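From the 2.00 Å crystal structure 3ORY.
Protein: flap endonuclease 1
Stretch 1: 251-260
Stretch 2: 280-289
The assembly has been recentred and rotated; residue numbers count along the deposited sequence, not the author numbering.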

# COMPACT_ATOMS: atom_id res chain seq x y z
N TYR A 251 11.82 -9.57 8.39
CA TYR A 251 12.75 -10.38 9.17
C TYR A 251 13.58 -11.35 8.31
O TYR A 251 14.47 -12.03 8.81
CB TYR A 251 11.98 -11.13 10.27
CG TYR A 251 11.21 -10.16 11.12
CD1 TYR A 251 11.85 -9.39 12.08
CD2 TYR A 251 9.85 -9.96 10.90
CE1 TYR A 251 11.15 -8.44 12.83
CE2 TYR A 251 9.13 -9.03 11.65
CZ TYR A 251 9.79 -8.28 12.61
OH TYR A 251 9.10 -7.37 13.35
N ASN A 252 13.25 -11.41 7.02
CA ASN A 252 13.97 -12.24 6.04
C ASN A 252 13.63 -11.72 4.64
O ASN A 252 12.91 -12.37 3.90
CB ASN A 252 13.67 -13.75 6.22
CG ASN A 252 12.24 -14.15 5.80
OD1 ASN A 252 11.24 -13.49 6.17
ND2 ASN A 252 12.13 -15.25 5.04
N PRO A 253 14.12 -10.51 4.30
CA PRO A 253 13.62 -9.75 3.14
C PRO A 253 13.75 -10.43 1.77
O PRO A 253 12.95 -10.14 0.86
CB PRO A 253 14.42 -8.44 3.17
CG PRO A 253 15.36 -8.51 4.31
CD PRO A 253 15.14 -9.77 5.08
N ASP A 254 14.72 -11.32 1.62
CA ASP A 254 14.91 -12.03 0.35
C ASP A 254 14.03 -13.27 0.18
O ASP A 254 13.94 -13.82 -0.92
CB ASP A 254 16.38 -12.40 0.16
CG ASP A 254 17.28 -11.17 0.11
OD1 ASP A 254 16.85 -10.14 -0.43
OD2 ASP A 254 18.42 -11.26 0.61
N GLY A 255 13.39 -13.70 1.26
CA GLY A 255 12.64 -14.96 1.26
C GLY A 255 13.52 -16.15 0.89
O GLY A 255 14.71 -16.18 1.22
N PHE A 256 12.93 -17.12 0.20
CA PHE A 256 13.67 -18.31 -0.22
C PHE A 256 13.76 -18.37 -1.74
O PHE A 256 12.78 -18.10 -2.43
CB PHE A 256 13.04 -19.56 0.40
CG PHE A 256 13.17 -19.61 1.91
CD1 PHE A 256 14.22 -20.32 2.50
CD2 PHE A 256 12.29 -18.91 2.73
CE1 PHE A 256 14.36 -20.36 3.89
CE2 PHE A 256 12.42 -18.94 4.13
CZ PHE A 256 13.46 -19.67 4.71
N GLU A 257 14.94 -18.71 -2.24
CA GLU A 257 15.27 -18.59 -3.67
C GLU A 257 14.36 -19.41 -4.57
O GLU A 257 14.14 -20.60 -4.33
CB GLU A 257 16.73 -18.99 -3.92
CG GLU A 257 17.74 -18.15 -3.14
CD GLU A 257 19.14 -18.74 -3.17
OE1 GLU A 257 19.92 -18.44 -2.23
OE2 GLU A 257 19.47 -19.49 -4.11
N GLY A 258 13.84 -18.76 -5.61
CA GLY A 258 13.02 -19.43 -6.62
C GLY A 258 11.59 -19.71 -6.20
O GLY A 258 10.84 -20.33 -6.96
N ILE A 259 11.18 -19.25 -5.02
CA ILE A 259 9.83 -19.57 -4.54
C ILE A 259 8.85 -18.41 -4.69
O ILE A 259 8.95 -17.41 -3.99
CB ILE A 259 9.85 -20.15 -3.10
CG1 ILE A 259 10.71 -21.43 -3.08
CG2 ILE A 259 8.44 -20.47 -2.63
CD1 ILE A 259 11.02 -21.97 -1.71
N GLY A 260 7.92 -18.55 -5.62
CA GLY A 260 6.83 -17.59 -5.80
C GLY A 260 5.56 -18.02 -5.07
O GLY A 260 5.53 -19.09 -4.47
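Stretch 2 280-289: PILKSPIEVD

Stretch 2 lies along stretch 1 as an irregular, antiparallel loop-on-loop contact, fixed by a single direct backbone hydrogen bond and one bridging water and filled out by apolar packing around Phe256. Neither segment forms a regular helix or strand, so the pairing is best read through its register. The CA atoms of Asn252 and Val288 are 6.7 Å apart, those of Phe256 and Ser284 5.1 Å, and those of Glu257 and Lys283 5.4 Å: as the numbering rises in stretch 1 it falls in stretch 2.

The central pin is the bond from Glu257 N to Lys283 O, 2.9 Å long and nearly straight, with an N-H...O angle of 174°. The same carbonyl also receives a CA-H...O contact, Phe256 CA lying 3.5 Å from Lys283 O. Around this point stretch 2 is extended, Leu282, Lys283 and Ser284 having phi/psi of -103/112, -116/121 and -131/141, while Phe256 at -115/137 matches them from the other chain segment. Turns succeed each other in stretch 1, the second beginning at Phe256. A type I turn from Asn252 to Gly255 is closed by Gly255 N to Asn252 O at 3.0 Å, and a type II turn from Phe256 to Ile259 by Ile259 N to Phe256 O at 3.3 Å. Gly255 and Gly258 both adopt positive phi, which by itself favours glycine.

Phe256, in the m rotamer, gives the contact its apolar centre. Its CD1 approaches Leu282 CB at 3.7 Å and its CE1 reaches Ser284 CB at 3.7 Å, while Phe256 CZ extends to Val288 CB at 4.5 Å. One ring thus spans three residues of stretch 2, including one four positions beyond Ser284. Packing continues at both ends of this cluster: Ile259 CD1 meets Leu282 CD2 at 3.6 Å, and Asn252 CB lies 3.7 Å from Val288 CG1.

Polar groups near the ring are linked through water. Water 1 accepts from Asn252 ND2 at 3.1 Å and donates to Gly255 O at 2.7 Å and to Ser284 OG at 2.9 Å. It therefore joins the two segments where Gly255 O and Ser284 OG, 3.8 Å apart, are not directly bonded. Ser284 OG in turn donates to Ile286 O at 2.9 Å, tying the hydroxyl to its own segment as the chain passes through Pro285.

The exposed margin is looser. The end of the Glu257 side chain packs on the base of the Lys283 side chain, Glu257 CD lying 3.8 Å from Lys283 CB, while the end of the lysine leads away and no salt bridge forms. Pro285 CG lies 3.9 Å from Asp254 OD2. The two segments together bury 561 Å². The rule to draw is economical: one well-aligned backbone bond marks the register, one aromatic ring fills the space beside it, and a water satisfies polar groups that do not meet directly.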

# COMPACT_ATOMS: atom_id res chain seq x y z
N PRO A 280 16.53 -29.38 0.96
CA PRO A 280 17.08 -28.93 -0.34
C PRO A 280 16.19 -27.96 -1.11
O PRO A 280 16.68 -27.20 -1.94
CB PRO A 280 17.23 -30.24 -1.13
CG PRO A 280 17.29 -31.31 -0.11
CD PRO A 280 16.42 -30.85 1.02
N ILE A 281 14.88 -27.99 -0.83
CA ILE A 281 13.90 -27.13 -1.50
C ILE A 281 14.08 -25.66 -1.09
O ILE A 281 13.86 -24.76 -1.90
CB ILE A 281 12.44 -27.62 -1.22
CG1 ILE A 281 12.24 -29.09 -1.65
CG2 ILE A 281 11.39 -26.69 -1.87
CD1 ILE A 281 12.54 -29.38 -3.12
N LEU A 282 14.49 -25.44 0.15
CA LEU A 282 14.58 -24.09 0.71
C LEU A 282 16.02 -23.61 0.74
O LEU A 282 16.84 -24.13 1.49
CB LEU A 282 13.97 -24.04 2.11
CG LEU A 282 12.50 -24.42 2.31
CD1 LEU A 282 12.09 -24.21 3.76
CD2 LEU A 282 11.58 -23.65 1.38
N LYS A 283 16.31 -22.61 -0.09
CA LYS A 283 17.64 -22.02 -0.19
C LYS A 283 17.57 -20.55 0.25
O LYS A 283 16.82 -19.75 -0.32
CB LYS A 283 18.17 -22.10 -1.63
CG LYS A 283 17.89 -23.41 -2.35
CD LYS A 283 18.21 -23.30 -3.84
CE LYS A 283 17.78 -24.54 -4.61
NZ LYS A 283 18.12 -24.41 -6.06
N SER A 284 18.34 -20.21 1.28
CA SER A 284 18.35 -18.86 1.83
C SER A 284 19.79 -18.37 1.98
O SER A 284 20.66 -19.15 2.35
CB SER A 284 17.64 -18.84 3.19
OG SER A 284 17.30 -17.52 3.58
N PRO A 285 20.04 -17.07 1.68
CA PRO A 285 21.40 -16.54 1.89
C PRO A 285 21.81 -16.70 3.36
O PRO A 285 22.84 -17.33 3.65
CB PRO A 285 21.28 -15.06 1.50
CG PRO A 285 19.80 -14.74 1.56
CD PRO A 285 19.10 -16.03 1.21
N ILE A 286 20.99 -16.18 4.28
CA ILE A 286 21.22 -16.34 5.72
C ILE A 286 20.19 -17.28 6.38
O ILE A 286 19.06 -17.40 5.89
CB ILE A 286 21.29 -14.95 6.46
CG1 ILE A 286 21.76 -15.11 7.91
CG2 ILE A 286 19.95 -14.20 6.38
CD1 ILE A 286 23.24 -15.45 8.07
N GLU A 287 20.60 -17.94 7.46
CA GLU A 287 19.71 -18.74 8.30
C GLU A 287 18.64 -17.86 8.95
O GLU A 287 18.92 -16.74 9.37
CB GLU A 287 20.53 -19.51 9.36
CG GLU A 287 19.72 -20.16 10.49
CD GLU A 287 18.85 -21.33 10.03
OE1 GLU A 287 17.91 -21.10 9.22
OE2 GLU A 287 19.09 -22.47 10.48
N VAL A 288 17.42 -18.37 9.01
CA VAL A 288 16.24 -17.60 9.39
C VAL A 288 15.48 -18.36 10.48
O VAL A 288 15.27 -19.56 10.36
CB VAL A 288 15.30 -17.42 8.14
CG1 VAL A 288 14.08 -16.64 8.49
CG2 VAL A 288 16.04 -16.74 6.99
N ASP A 289 15.07 -17.66 11.55
CA ASP A 289 14.28 -18.30 12.61
C ASP A 289 12.80 -18.21 12.23
O ASP A 289 12.08 -17.34 12.70
CB ASP A 289 14.54 -17.62 13.97
CG ASP A 289 13.96 -18.39 15.14
OD1 ASP A 289 13.08 -19.26 14.96
OD2 ASP A 289 14.39 -18.12 16.28
O HOH W 1 14.89 -15.85 3.85